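Local coordinates for CRISPR-associated endoribonuclease Cas2 (Thermococcus onnurineus, PDB 5G4D), which probably acts as a metal-dependent endoribonuclease of CRISPR adaptive immunity, forming a homodimer that joins a Cas1 homodimer in a heterotetramer, at residues A[18-21]-A[22-26]; A[29-32]-A[33-37]; A[46-49]-A[50-54]. All coordinates share one frame; numbering follows the deposited sequence.

How the contacts relate
Each contact is local, and each combines buried with exposed residues. Contacts 1 and 3 are successive turns of the two helices of the fold, 17-25 and 42-55. They share one chemistry: i to i+4 backbone bonds, with Val, Ile and Leu side chains on the buried side and charged residues on the outer side. These two helices touch each other directly. Contact 2 is a hairpin at one border of the chain's sheet, bound by cross-strand bonds and aromatic packing; its F36 ring reaches contact 1. Contacts 2 and 3 do not touch, their centres lying about 17 Å apart, but both meet the second subunit, whereas contact 1 does not.

Contact 1 of 3, residues A[18-21]-A[22-26]; sequences NRVK and KFLRR. Unlike the reference sequence in segment 18-21: R19 (reference Lys).
The first helix of a ferredoxin-like fold, residues 17-25, runs through this contact, in which N18-K21 bond to the next turn. Four i to i+4 backbone bonds form the frame: N18 O accepts from K22 N, R19 O from F23 N, V20 O from L24 N and K21 O from R25 N. The L24 N to V20 O bond measures 3.0 Å and is nearly straight, 163° at the hydrogen. On the buried side V20 and L24 lie alongside each other and point the same way, their nearest atoms being V20 CG1 and L24 CD1 at 4.1 Å. Val and Leu suit this side, their branched hydrocarbon ends having no polar atom to satisfy.

Basic R19, K22 and R25 are exposed, while K21 borders the sheet. K21 leaves the helix with CG anti to its backbone N (chi1 175°), and a bend further along, at chi3, turns its NZ back to donate to N18 OD1, one turn earlier, at 3.1 Å. The aliphatic start of R25 lies against the carbonyl of K21, with R25 CG 3.3 Å from K21 O. R19, a lysine in the reference sequence, runs beside K22; R19 NH2 and K22 NZ, both donors and probably both charged, are modelled 3.0 Å apart, which is no bond and a doubtful approach.

V20, K21 and L24 rest on Y10 of strand 4-11, and L24 also reaches I8 and F36 of the sheet. V20 and F23 turn to L55 of helix 42-55, while the F23 ring meets that of H27.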
loop_
_atom_site.group_PDB
_atom_site.type_symbol
_atom_site.label_atom_id
_atom_site.label_comp_id
_atom_site.label_asym_id
_atom_site.label_seq_id
_atom_site.Cartn_x
_atom_site.Cartn_y
_atom_site.Cartn_z
ATOM N N ASN A 18 -14.458 -8.378 -1.264
ATOM C CA ASN A 18 -14.699 -8.214 -2.688
ATOM C C ASN A 18 -15.704 -7.101 -2.985
ATOM O O ASN A 18 -15.648 -6.522 -4.074
ATOM C CB ASN A 18 -15.102 -9.569 -3.293
ATOM C CG ASN A 18 -13.902 -10.537 -3.398
ATOM O OD1 ASN A 18 -12.889 -10.218 -4.031
ATOM N ND2 ASN A 18 -14.003 -11.699 -2.752
ATOM N N ARG A 19 -16.566 -6.734 -2.032
ATOM C CA ARG A 19 -17.380 -5.533 -2.214
ATOM C C ARG A 19 -16.550 -4.259 -2.063
ATOM O O ARG A 19 -16.825 -3.259 -2.738
ATOM C CB ARG A 19 -18.543 -5.519 -1.224
ATOM C CG ARG A 19 -19.583 -6.618 -1.458
ATOM C CD ARG A 19 -20.996 -6.079 -1.287
ATOM N NE ARG A 19 -21.291 -5.020 -2.253
ATOM C CZ ARG A 19 -21.806 -5.226 -3.463
ATOM N NH1 ARG A 19 -22.092 -6.462 -3.863
ATOM N NH2 ARG A 19 -22.037 -4.198 -4.274
ATOM N N VAL A 20 -15.540 -4.272 -1.193
ATOM C CA VAL A 20 -14.633 -3.124 -1.098
ATOM C C VAL A 20 -13.846 -2.958 -2.393
ATOM O O VAL A 20 -13.702 -1.843 -2.915
ATOM C CB VAL A 20 -13.703 -3.277 0.119
ATOM C CG1 VAL A 20 -12.535 -2.277 0.045
ATOM C CG2 VAL A 20 -14.485 -3.076 1.403
ATOM N N LYS A 21 -13.311 -4.069 -2.925
ATOM C CA LYS A 21 -12.601 -4.031 -4.200
ATOM C C LYS A 21 -13.475 -3.444 -5.307
ATOM O O LYS A 21 -13.041 -2.565 -6.063
ATOM C CB LYS A 21 -12.137 -5.443 -4.572
ATOM C CG LYS A 21 -11.477 -5.545 -5.947
ATOM C CD LYS A 21 -11.038 -6.985 -6.242
ATOM C CE LYS A 21 -12.233 -7.927 -6.335
ATOM N NZ LYS A 21 -11.852 -9.300 -6.811
ATOM N N LYS A 22 -14.718 -3.924 -5.424
ATOM C CA LYS A 22 -15.581 -3.457 -6.507
ATOM C C LYS A 22 -15.896 -1.974 -6.369
ATOM O O LYS A 22 -15.944 -1.250 -7.370
ATOM C CB LYS A 22 -16.875 -4.287 -6.552
ATOM C CG LYS A 22 -17.700 -4.072 -7.817
ATOM C CD LYS A 22 -18.770 -5.164 -7.983
ATOM C CE LYS A 22 -19.821 -5.100 -6.880
ATOM N NZ LYS A 22 -20.572 -3.808 -6.865
ATOM N N PHE A 23 -16.093 -1.498 -5.135
ATOM C CA PHE A 23 -16.351 -0.076 -4.914
ATOM C C PHE A 23 -15.144 0.769 -5.303
ATOM O O PHE A 23 -15.282 1.800 -5.972
ATOM C CB PHE A 23 -16.732 0.173 -3.451
ATOM C CG PHE A 23 -16.828 1.637 -3.077
ATOM C CD1 PHE A 23 -17.933 2.391 -3.443
ATOM C CD2 PHE A 23 -15.822 2.250 -2.344
ATOM C CE1 PHE A 23 -18.028 3.736 -3.097
ATOM C CE2 PHE A 23 -15.896 3.597 -1.999
ATOM C CZ PHE A 23 -17.010 4.342 -2.371
ATOM N N LEU A 24 -13.946 0.363 -4.876
ATOM C CA LEU A 24 -12.781 1.196 -5.153
ATOM C C LEU A 24 -12.431 1.199 -6.638
ATOM O O LEU A 24 -11.881 2.189 -7.139
ATOM C CB LEU A 24 -11.593 0.741 -4.302
ATOM C CG LEU A 24 -11.704 1.114 -2.813
ATOM C CD1 LEU A 24 -10.516 0.546 -2.051
ATOM C CD2 LEU A 24 -11.800 2.621 -2.576
ATOM N N ARG A 25 -12.765 0.128 -7.365
ATOM C CA ARG A 25 -12.525 0.115 -8.806
ATOM C C ARG A 25 -13.330 1.192 -9.514
ATOM O O ARG A 25 -12.939 1.654 -10.592
ATOM C CB ARG A 25 -12.854 -1.257 -9.401
ATOM C CG ARG A 25 -11.852 -2.343 -9.081
ATOM C CD ARG A 25 -12.154 -3.624 -9.851
ATOM N NE ARG A 25 -12.019 -3.464 -11.298
ATOM C CZ ARG A 25 -12.455 -4.351 -12.190
ATOM N NH1 ARG A 25 -13.065 -5.456 -11.784
ATOM N NH2 ARG A 25 -12.292 -4.130 -13.490
ATOM N N ARG A 26 -14.447 1.614 -8.927
ATOM C CA ARG A 26 -15.223 2.701 -9.507
ATOM C C ARG A 26 -14.647 4.083 -9.215
ATOM O O ARG A 26 -15.212 5.079 -9.680
ATOM C CB ARG A 26 -16.663 2.635 -8.999
ATOM C CG ARG A 26 -17.383 1.336 -9.316
ATOM C CD ARG A 26 -18.723 1.283 -8.601
ATOM N NE ARG A 26 -19.781 0.857 -9.498
ATOM C CZ ARG A 26 -20.268 -0.378 -9.534
ATOM N NH1 ARG A 26 -19.798 -1.300 -8.711
ATOM N NH2 ARG A 26 -21.234 -0.699 -10.393
#

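Contact 2 of 3, residues A[29-32]-A[33-37]; sequences HWVQ and NSVFE
A classic beta bulge interrupts this hairpin: V31 and Q32 both face the single residue V35. V31 N donates to V35 O at 2.9 Å, and V35 N returns a bond to Q32 O at 3.1 Å. The extra residue is taken up by V31, whose backbone is helix-like (psi -49°) within an otherwise extended strand. A type II turn from Q32 to V35 closes the hairpin, with S34 holding the positive phi of its third position. Beyond the bulge the pairing is regular antiparallel, H29 and E37 exchanging two backbone bonds and W30 facing F36 as a non-hydrogen-bonded pair.

W30 and F36 form an offset edge-to-face stack, the indole edge directed at the phenyl face, with planes at 77° and W30 CD1 only 3.3 Å from F36 CZ. The carbonyl oxygen of Q32 lies over one face of the indole, offset from its centre and not bonded to NE1, which donates instead to a water 3.0 Å away that also accepts from S34 N. Indole suits this exposed position on the outer strand, offering a broad apolar surface and one N-H for water.

V31 crosses E37 at about a right angle, CG2 lying 3.5 Å from E37 CG, while V31 CB meets V35 CG1 at 3.8 Å. The E37 carboxylate goes on to Y5 and R74 and to Y66 of the second subunit.

On the dimer side, N33 N bonds to D11 of the second subunit, a predicted magnesium ligand, and Q32 packs on that subunit's Y10. F36 packs under helix 17-25 against L24 and R25, and V35 lies on V9 of the neighbouring strand 4-11.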
loop_
_atom_site.group_PDB
_atom_site.type_symbol
_atom_site.label_atom_id
_atom_site.label_comp_id
_atom_site.label_asym_id
_atom_site.label_seq_id
_atom_site.Cartn_x
_atom_site.Cartn_y
_atom_site.Cartn_z
ATOM N N HIS A 29 -7.469 3.760 -9.397
ATOM C CA HIS A 29 -6.722 2.794 -10.190
ATOM C C HIS A 29 -6.324 1.596 -9.332
ATOM O O HIS A 29 -5.805 1.756 -8.225
ATOM C CB HIS A 29 -5.471 3.449 -10.780
ATOM C CG HIS A 29 -5.750 4.591 -11.704
ATOM N ND1 HIS A 29 -6.260 4.418 -12.975
ATOM C CD2 HIS A 29 -5.561 5.923 -11.552
ATOM C CE1 HIS A 29 -6.384 5.596 -13.560
ATOM N NE2 HIS A 29 -5.963 6.527 -12.719
ATOM N N TRP A 30 -6.559 0.394 -9.844
ATOM C CA TRP A 30 -6.173 -0.822 -9.140
ATOM C C TRP A 30 -4.692 -1.102 -9.395
ATOM O O TRP A 30 -4.274 -1.242 -10.549
ATOM C CB TRP A 30 -7.046 -1.988 -9.602
ATOM C CG TRP A 30 -6.739 -3.286 -8.931
ATOM C CD1 TRP A 30 -7.257 -3.744 -7.754
ATOM C CD2 TRP A 30 -5.850 -4.312 -9.400
ATOM N NE1 TRP A 30 -6.753 -4.982 -7.459
ATOM C CE2 TRP A 30 -5.883 -5.357 -8.454
ATOM C CE3 TRP A 30 -5.029 -4.445 -10.526
ATOM C CZ2 TRP A 30 -5.129 -6.523 -8.600
ATOM C CZ3 TRP A 30 -4.279 -5.607 -10.671
ATOM C CH2 TRP A 30 -4.332 -6.625 -9.711
ATOM N N VAL A 31 -3.896 -1.164 -8.326
ATOM C CA VAL A 31 -2.442 -1.341 -8.445
ATOM C C VAL A 31 -2.059 -2.811 -8.365
ATOM O O VAL A 31 -1.309 -3.325 -9.202
ATOM C CB VAL A 31 -1.718 -0.524 -7.350
ATOM C CG1 VAL A 31 -0.193 -0.767 -7.379
ATOM C CG2 VAL A 31 -2.051 0.952 -7.459
ATOM N N GLN A 32 -2.572 -3.497 -7.358
ATOM C CA GLN A 32 -2.393 -4.934 -7.170
ATOM C C GLN A 32 -3.404 -5.339 -6.109
ATOM O O GLN A 32 -4.275 -4.544 -5.738
ATOM C CB GLN A 32 -0.960 -5.288 -6.776
ATOM C CG GLN A 32 -0.418 -4.452 -5.635
ATOM C CD GLN A 32 0.921 -4.956 -5.115
ATOM O OE1 GLN A 32 1.053 -5.273 -3.930
ATOM N NE2 GLN A 32 1.918 -5.033 -5.996
ATOM N N ASN A 33 -3.301 -6.572 -5.626
ATOM C CA ASN A 33 -4.254 -7.034 -4.629
ATOM C C ASN A 33 -4.300 -6.079 -3.444
ATOM O O ASN A 33 -3.271 -5.807 -2.809
ATOM C CB ASN A 33 -3.900 -8.442 -4.159
ATOM C CG ASN A 33 -4.903 -8.975 -3.175
ATOM O OD1 ASN A 33 -4.652 -9.010 -1.968
ATOM N ND2 ASN A 33 -6.076 -9.354 -3.678
ATOM N N SER A 34 -5.492 -5.537 -3.202
ATOM C CA SER A 34 -5.817 -4.717 -2.033
ATOM C C SER A 34 -5.070 -3.384 -2.019
ATOM O O SER A 34 -4.889 -2.781 -0.958
ATOM C CB SER A 34 -5.570 -5.480 -0.732
ATOM O OG SER A 34 -6.167 -6.760 -0.801
ATOM N N VAL A 35 -4.656 -2.889 -3.181
ATOM C CA VAL A 35 -4.013 -1.578 -3.281
ATOM C C VAL A 35 -4.641 -0.795 -4.424
ATOM O O VAL A 35 -4.728 -1.304 -5.546
ATOM C CB VAL A 35 -2.499 -1.696 -3.516
ATOM C CG1 VAL A 35 -1.859 -0.291 -3.544
ATOM C CG2 VAL A 35 -1.857 -2.603 -2.459
ATOM N N PHE A 36 -5.021 0.453 -4.149
ATOM C CA PHE A 36 -5.559 1.376 -5.147
ATOM C C PHE A 36 -4.856 2.722 -5.026
ATOM O O PHE A 36 -4.340 3.083 -3.961
ATOM C CB PHE A 36 -7.088 1.581 -4.996
ATOM C CG PHE A 36 -7.913 0.385 -5.411
ATOM C CD1 PHE A 36 -8.052 -0.702 -4.571
ATOM C CD2 PHE A 36 -8.556 0.365 -6.644
ATOM C CE1 PHE A 36 -8.807 -1.821 -4.953
ATOM C CE2 PHE A 36 -9.326 -0.741 -7.042
ATOM C CZ PHE A 36 -9.456 -1.829 -6.193
ATOM N N GLU A 37 -4.838 3.486 -6.123
ATOM C CA GLU A 37 -4.299 4.841 -6.045
ATOM C C GLU A 37 -4.940 5.733 -7.107
ATOM O O GLU A 37 -5.494 5.250 -8.097
ATOM C CB GLU A 37 -2.766 4.861 -6.187
ATOM C CG GLU A 37 -2.228 4.463 -7.554
ATOM C CD GLU A 37 -0.716 4.624 -7.657
ATOM O OE1 GLU A 37 -0.261 5.766 -7.905
ATOM O OE2 GLU A 37 0.006 3.618 -7.494
HETATM O O HOH W 1 -7.631 -6.617 -5.054
HETATM O O HOH W 2 -0.625 -6.355 -2.452
#

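Contact 3 of 3, residues A[46-49]-A[50-54]; sequences ERIK and AGLLD
Backbone hydrogen bonds come first: A50 N, G51 N, L52 N and L53 N donate in turn to the carbonyl oxygens of E46, R47, I48 and K49. This is the unbroken i to i+4 ladder of an alpha helix, exemplified by L52 N to I48 O at 2.9 Å.

Apolar contacts follow the same spacing. I48 and L52 lie side by side, I48 CG2 meeting L52 CD1 at 3.9 Å; with CG2 anti to the backbone N of I48, that branch is turned along the helix toward its partner. K49 and L53 make a mixed pair: the lysine chain is fully extended, and its CG and CE pass L53 CD1 at 3.8 and 4.0 Å. Lysine suits this border because its methylenes can pack while its tip travels on to a charge. G51, having no side chain, lets the F23 ring of helix 17-25 come up against its backbone.

Charged ends find partners further off. R47 forms a salt bridge with E44 one turn earlier, and K49 NZ forms one with E75 of the second subunit, whose L77 packs on K49, L52 and L53.

Taken together this is an amphipathic helix, the second of the ferredoxin-like fold, with I48 and L52 facing helix 17-25 and K49 and L53 contributing to the homodimer.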
loop_
_atom_site.group_PDB
_atom_site.type_symbol
_atom_site.label_atom_id
_atom_site.label_comp_id
_atom_site.label_asym_id
_atom_site.label_seq_id
_atom_site.Cartn_x
_atom_site.Cartn_y
_atom_site.Cartn_z
ATOM N N GLU A 46 -14.114 12.413 0.453
ATOM C CA GLU A 46 -15.135 12.215 1.479
ATOM C C GLU A 46 -16.121 11.130 1.071
ATOM O O GLU A 46 -16.588 10.360 1.917
ATOM C CB GLU A 46 -15.883 13.523 1.759
ATOM C CG GLU A 46 -15.045 14.577 2.449
ATOM C CD GLU A 46 -14.512 14.119 3.796
ATOM O OE1 GLU A 46 -15.220 13.381 4.510
ATOM O OE2 GLU A 46 -13.373 14.499 4.141
ATOM N N ARG A 47 -16.455 11.064 -0.219
ATOM C CA ARG A 47 -17.394 10.057 -0.695
ATOM C C ARG A 47 -16.758 8.675 -0.698
ATOM O O ARG A 47 -17.430 7.675 -0.411
ATOM C CB ARG A 47 -17.891 10.424 -2.093
ATOM C CG ARG A 47 -18.959 11.514 -2.083
ATOM C CD ARG A 47 -19.660 11.650 -3.428
ATOM N NE ARG A 47 -18.739 11.881 -4.542
ATOM C CZ ARG A 47 -18.155 13.049 -4.790
ATOM N NH1 ARG A 47 -18.374 14.073 -3.982
ATOM N NH2 ARG A 47 -17.338 13.197 -5.826
ATOM N N ILE A 48 -15.466 8.598 -1.028
ATOM C CA ILE A 48 -14.762 7.321 -0.950
ATOM C C ILE A 48 -14.723 6.829 0.490
ATOM O O ILE A 48 -15.001 5.659 0.775
ATOM C CB ILE A 48 -13.345 7.452 -1.527
ATOM C CG1 ILE A 48 -13.399 7.636 -3.045
ATOM C CG2 ILE A 48 -12.501 6.200 -1.154
ATOM C CD1 ILE A 48 -12.038 7.971 -3.674
ATOM N N LYS A 49 -14.342 7.714 1.412
ATOM C CA LYS A 49 -14.312 7.349 2.826
ATOM C C LYS A 49 -15.685 6.887 3.303
ATOM O O LYS A 49 -15.804 5.865 3.989
ATOM C CB LYS A 49 -13.813 8.531 3.658
ATOM C CG LYS A 49 -13.937 8.327 5.156
ATOM C CD LYS A 49 -13.408 9.526 5.917
ATOM C CE LYS A 49 -13.789 9.448 7.389
ATOM N NZ LYS A 49 -13.280 10.635 8.138
ATOM N N ALA A 50 -16.745 7.621 2.940
ATOM C CA ALA A 50 -18.086 7.234 3.376
ATOM C C ALA A 50 -18.521 5.908 2.757
ATOM O O ALA A 50 -19.173 5.092 3.422
ATOM C CB ALA A 50 -19.091 8.339 3.042
ATOM N N GLY A 51 -18.183 5.678 1.485
ATOM C CA GLY A 51 -18.490 4.393 0.875
ATOM C C GLY A 51 -17.785 3.243 1.563
ATOM O O GLY A 51 -18.377 2.180 1.790
ATOM N N LEU A 52 -16.507 3.432 1.909
ATOM C CA LEU A 52 -15.752 2.376 2.577
ATOM C C LEU A 52 -16.319 2.083 3.963
ATOM O O LEU A 52 -16.438 0.917 4.357
ATOM C CB LEU A 52 -14.272 2.768 2.661
ATOM C CG LEU A 52 -13.545 2.719 1.319
ATOM C CD1 LEU A 52 -12.179 3.361 1.464
ATOM C CD2 LEU A 52 -13.406 1.266 0.801
ATOM N N LEU A 53 -16.686 3.130 4.708
ATOM C CA LEU A 53 -17.252 2.930 6.040
ATOM C C LEU A 53 -18.557 2.146 5.988
ATOM O O LEU A 53 -18.857 1.379 6.908
ATOM C CB LEU A 53 -17.460 4.286 6.717
ATOM C CG LEU A 53 -16.155 4.994 7.096
ATOM C CD1 LEU A 53 -16.390 6.460 7.454
ATOM C CD2 LEU A 53 -15.470 4.265 8.251
ATOM N N ASP A 54 -19.330 2.297 4.911
ATOM C CA ASP A 54 -20.564 1.533 4.776
ATOM C C ASP A 54 -20.305 0.065 4.479
ATOM O O ASP A 54 -21.154 -0.777 4.790
ATOM C CB ASP A 54 -21.443 2.142 3.684
ATOM C CG ASP A 54 -22.212 3.357 4.171
ATOM O OD1 ASP A 54 -22.749 3.300 5.298
ATOM O OD2 ASP A 54 -22.268 4.370 3.441
#